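Local coordinates for occlusion-derived virus envelope protein E66 (Autographa californica nucleopolyhedrovirus, PDB 3VSN) that cleaves non-sulfated chondroitin as a lyase of the viral envelope and is essential for oral infection of the insect host, at residues Tyr315-Val327 against Leu331-Arg345. Residues are numbered along the deposited sequence; the frame is centred on the assembly and turned at random.
Sequences YPLAVHSADYSKV and LSKTYYGSVVGVTNR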
# COMPACT_ATOMS: atom_id res chain seq x y z
N TYR A 315 5.46 1.82 13.03
CA TYR A 315 4.97 3.02 12.35
C TYR A 315 4.90 4.22 13.29
O TYR A 315 4.36 4.10 14.39
CB TYR A 315 3.56 2.77 11.80
CG TYR A 315 3.47 1.81 10.63
CD1 TYR A 315 3.43 0.43 10.82
CD2 TYR A 315 3.37 2.30 9.32
CE1 TYR A 315 3.32 -0.44 9.75
CE2 TYR A 315 3.27 1.43 8.24
CZ TYR A 315 3.24 0.07 8.46
OH TYR A 315 3.13 -0.79 7.39
N PRO A 316 5.44 5.38 12.86
CA PRO A 316 5.29 6.60 13.65
C PRO A 316 3.92 7.24 13.44
O PRO A 316 3.28 6.99 12.42
CB PRO A 316 6.39 7.51 13.10
CG PRO A 316 6.54 7.08 11.68
CD PRO A 316 6.25 5.60 11.65
N LEU A 317 3.48 8.04 14.40
CA LEU A 317 2.30 8.88 14.23
C LEU A 317 2.79 10.11 13.49
O LEU A 317 3.54 10.91 14.05
CB LEU A 317 1.70 9.25 15.59
CG LEU A 317 1.33 8.12 16.56
CD1 LEU A 317 1.22 8.65 17.99
CD2 LEU A 317 0.05 7.41 16.14
N ALA A 318 2.38 10.26 12.23
CA ALA A 318 2.97 11.28 11.37
C ALA A 318 2.16 11.54 10.11
O ALA A 318 1.31 10.73 9.72
CB ALA A 318 4.39 10.88 10.98
N VAL A 319 2.45 12.67 9.48
CA VAL A 319 1.97 12.97 8.15
C VAL A 319 3.15 12.81 7.19
O VAL A 319 4.21 13.39 7.41
CB VAL A 319 1.38 14.40 8.07
CG1 VAL A 319 0.80 14.67 6.68
CG2 VAL A 319 0.31 14.59 9.14
N HIS A 320 2.96 12.01 6.15
CA HIS A 320 4.01 11.70 5.17
C HIS A 320 3.62 12.19 3.81
O HIS A 320 2.43 12.17 3.46
CB HIS A 320 4.23 10.19 5.07
CG HIS A 320 4.54 9.52 6.39
ND1 HIS A 320 5.72 9.66 7.01
CD2 HIS A 320 3.78 8.65 7.17
CE1 HIS A 320 5.72 8.94 8.15
NE2 HIS A 320 4.53 8.31 8.24
N SER A 321 4.60 12.61 3.02
CA SER A 321 4.32 12.99 1.63
C SER A 321 5.38 12.50 0.65
O SER A 321 6.57 12.51 0.94
CB SER A 321 4.14 14.50 1.50
OG SER A 321 5.35 15.19 1.74
N ALA A 322 4.92 12.09 -0.52
CA ALA A 322 5.80 11.77 -1.63
C ALA A 322 5.49 12.78 -2.72
O ALA A 322 4.49 12.65 -3.44
CB ALA A 322 5.56 10.35 -2.10
N ASP A 323 6.32 13.82 -2.82
CA ASP A 323 6.00 15.02 -3.61
C ASP A 323 6.09 14.83 -5.12
O ASP A 323 5.49 15.59 -5.88
CB ASP A 323 6.89 16.19 -3.18
CG ASP A 323 6.67 16.62 -1.74
OD1 ASP A 323 5.65 16.23 -1.11
OD2 ASP A 323 7.53 17.36 -1.22
N TYR A 324 6.87 13.85 -5.56
CA TYR A 324 7.01 13.54 -6.99
C TYR A 324 6.05 12.45 -7.45
O TYR A 324 5.45 12.55 -8.52
CB TYR A 324 8.44 13.09 -7.29
CG TYR A 324 9.45 14.21 -7.40
CD1 TYR A 324 9.55 14.96 -8.57
CD2 TYR A 324 10.32 14.49 -6.35
CE1 TYR A 324 10.49 15.98 -8.68
CE2 TYR A 324 11.26 15.51 -6.45
CZ TYR A 324 11.34 16.25 -7.62
OH TYR A 324 12.27 17.25 -7.72
N SER A 325 5.92 11.40 -6.64
CA SER A 325 5.08 10.25 -6.96
C SER A 325 3.62 10.50 -6.62
O SER A 325 2.73 9.79 -7.11
CB SER A 325 5.59 9.00 -6.23
OG SER A 325 6.93 8.72 -6.60
N LYS A 326 3.39 11.51 -5.78
CA LYS A 326 2.05 12.04 -5.44
C LYS A 326 1.25 11.15 -4.48
O LYS A 326 0.22 10.59 -4.85
CB LYS A 326 1.22 12.40 -6.69
CG LYS A 326 1.97 13.16 -7.79
CD LYS A 326 2.61 14.45 -7.28
CE LYS A 326 3.31 15.20 -8.41
NZ LYS A 326 3.92 16.48 -7.95
N VAL A 327 1.74 11.03 -3.25
CA VAL A 327 1.01 10.33 -2.19
C VAL A 327 1.09 11.17 -0.92
O VAL A 327 2.17 11.63 -0.54
CB VAL A 327 1.57 8.90 -1.93
CG1 VAL A 327 0.79 8.21 -0.82
CG2 VAL A 327 1.52 8.05 -3.20
N LEU A 331 -1.06 8.96 9.52
CA LEU A 331 -1.39 8.00 10.55
C LEU A 331 -1.44 8.73 11.88
O LEU A 331 -0.43 9.28 12.33
CB LEU A 331 -0.36 6.86 10.60
CG LEU A 331 -0.69 5.74 11.60
CD1 LEU A 331 -1.83 4.86 11.08
CD2 LEU A 331 0.54 4.90 11.91
N SER A 332 -2.62 8.76 12.49
CA SER A 332 -2.79 9.38 13.79
C SER A 332 -3.14 8.31 14.82
O SER A 332 -3.16 7.11 14.51
CB SER A 332 -3.87 10.46 13.74
OG SER A 332 -5.17 9.89 13.73
N LYS A 333 -3.40 8.74 16.05
CA LYS A 333 -3.85 7.84 17.11
C LYS A 333 -5.23 7.24 16.79
O LYS A 333 -5.57 6.17 17.29
CB LYS A 333 -3.88 8.56 18.46
CG LYS A 333 -2.50 8.97 18.97
CD LYS A 333 -2.59 9.73 20.29
CE LYS A 333 -1.21 10.25 20.69
NZ LYS A 333 -1.26 11.11 21.90
N THR A 334 -6.00 7.92 15.94
CA THR A 334 -7.39 7.53 15.68
C THR A 334 -7.69 7.04 14.27
O THR A 334 -8.64 6.27 14.07
CB THR A 334 -8.38 8.66 16.03
OG1 THR A 334 -8.05 9.84 15.28
CG2 THR A 334 -8.35 8.97 17.53
N TYR A 335 -6.91 7.47 13.28
CA TYR A 335 -7.19 7.07 11.90
C TYR A 335 -5.98 6.91 10.98
O TYR A 335 -4.88 7.38 11.28
CB TYR A 335 -8.25 7.98 11.25
CG TYR A 335 -7.79 9.35 10.75
CD1 TYR A 335 -7.94 10.49 11.54
CD2 TYR A 335 -7.25 9.50 9.48
CE1 TYR A 335 -7.56 11.74 11.08
CE2 TYR A 335 -6.85 10.75 9.01
CZ TYR A 335 -7.01 11.87 9.81
OH TYR A 335 -6.63 13.10 9.34
N TYR A 336 -6.21 6.20 9.88
CA TYR A 336 -5.30 6.16 8.75
C TYR A 336 -6.03 6.81 7.59
O TYR A 336 -7.17 6.46 7.29
CB TYR A 336 -4.93 4.71 8.39
CG TYR A 336 -4.28 4.55 7.03
CD1 TYR A 336 -2.90 4.68 6.87
CD2 TYR A 336 -5.05 4.28 5.89
CE1 TYR A 336 -2.31 4.54 5.62
CE2 TYR A 336 -4.47 4.14 4.64
CZ TYR A 336 -3.10 4.27 4.51
OH TYR A 336 -2.52 4.14 3.26
N GLY A 337 -5.39 7.79 6.95
CA GLY A 337 -5.96 8.42 5.76
C GLY A 337 -4.89 8.56 4.70
O GLY A 337 -3.72 8.77 5.02
N SER A 338 -5.28 8.46 3.43
CA SER A 338 -4.32 8.61 2.34
C SER A 338 -4.99 9.03 1.04
O SER A 338 -6.12 8.64 0.76
CB SER A 338 -3.54 7.30 2.13
OG SER A 338 -2.47 7.49 1.22
N VAL A 339 -4.28 9.84 0.25
CA VAL A 339 -4.71 10.17 -1.10
C VAL A 339 -3.58 9.88 -2.08
O VAL A 339 -2.44 10.32 -1.88
CB VAL A 339 -5.12 11.66 -1.25
CG1 VAL A 339 -5.47 11.98 -2.71
CG2 VAL A 339 -6.30 12.00 -0.35
N VAL A 340 -3.89 9.11 -3.12
CA VAL A 340 -2.99 8.99 -4.27
C VAL A 340 -3.34 10.10 -5.26
O VAL A 340 -4.48 10.17 -5.74
CB VAL A 340 -3.09 7.60 -4.94
CG1 VAL A 340 -2.26 7.55 -6.22
CG2 VAL A 340 -2.66 6.51 -3.97
N GLY A 341 -2.37 10.97 -5.53
CA GLY A 341 -2.55 12.06 -6.47
C GLY A 341 -2.36 11.60 -7.90
O GLY A 341 -2.38 10.40 -8.19
N VAL A 342 -2.19 12.56 -8.81
CA VAL A 342 -2.09 12.26 -10.23
C VAL A 342 -0.94 13.07 -10.82
O VAL A 342 -0.83 14.28 -10.60
CB VAL A 342 -3.42 12.59 -10.97
CG1 VAL A 342 -3.38 12.12 -12.41
CG2 VAL A 342 -4.62 11.96 -10.26
N THR A 343 -0.06 12.39 -11.55
CA THR A 343 0.98 13.05 -12.34
C THR A 343 1.01 12.42 -13.73
O THR A 343 0.82 11.22 -13.87
CB THR A 343 2.39 12.99 -11.68
OG1 THR A 343 3.37 13.49 -12.60
CG2 THR A 343 2.76 11.55 -11.29
N ASN A 344 1.24 13.25 -14.75
CA ASN A 344 1.41 12.74 -16.12
C ASN A 344 2.58 11.75 -16.26
O ASN A 344 2.64 11.00 -17.24
CB ASN A 344 1.57 13.90 -17.10
CG ASN A 344 2.67 14.86 -16.69
OD1 ASN A 344 2.40 15.94 -16.17
ND2 ASN A 344 3.92 14.46 -16.91
N ARG A 345 3.49 11.75 -15.29
CA ARG A 345 4.64 10.83 -15.28
C ARG A 345 4.30 9.38 -14.91
O ARG A 345 5.08 8.47 -15.22
CB ARG A 345 5.71 11.33 -14.31
CG ARG A 345 6.48 12.56 -14.78
CD ARG A 345 7.65 12.83 -13.85
NE ARG A 345 7.22 13.02 -12.47
CZ ARG A 345 6.89 14.20 -11.94
NH1 ARG A 345 6.96 15.31 -12.67
NH2 ARG A 345 6.50 14.26 -10.67
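Tyr315-Val327 and Leu331-Arg345 meet at the two ends of an antiparallel meander, where strand 327-331 separates strands 318-322 and 335-340. Each segment contributes one end of that middle strand: Leu331 pairs with Ala318 in the first strand, Val327 with Val340 in the third. In the hydrogen-bonded pair Leu331 N donates to Ala318 O (3.0 Å, nearly straight at 169°), and Ala318 N returns a more bent bond to Leu331 O. Leu331, its chi1 of -176° swinging CG away from the backbone N, brings CD2 to 3.7 Å from Tyr315 CB and also beside Pro316 O. Leu317 reaches over the turn into the third strand, CD2 against the backbone of Ser332 and CD1 3.9 Å from CG of Lys333, whose extended chain crosses it at about a right angle. Ser332 OG braces that turn by accepting from Thr334 N (an ST turn) and Tyr335 N (an ST motif).

At the other end Gly341 N donates to Lys326 O at 2.7 Å, next to the non-hydrogen-bonded pair Val327 and Val340. Lys326 CB packs directly on the glycine backbone, 3.8 Å from Gly341 CA. Bent at chi2 (-56°), the lysine passes CG across Thr343 and delivers NZ to Asp323 O. Arg345 NH2 comes in at the edge of the Tyr324 ring and binds Tyr324 O at 2.9 Å, while Thr343 OG1 sits over one guanidinium face. Glu608 forms salt bridges with both Lys326 and Arg345, which should offset their like charges. Lys326, at positive phi, and Val327 both face Ala322, whose O accepts from both N atoms: a G1 beta bulge closing the first hairpin of a four-stranded antiparallel sheet, with 367-370 beyond 335-340.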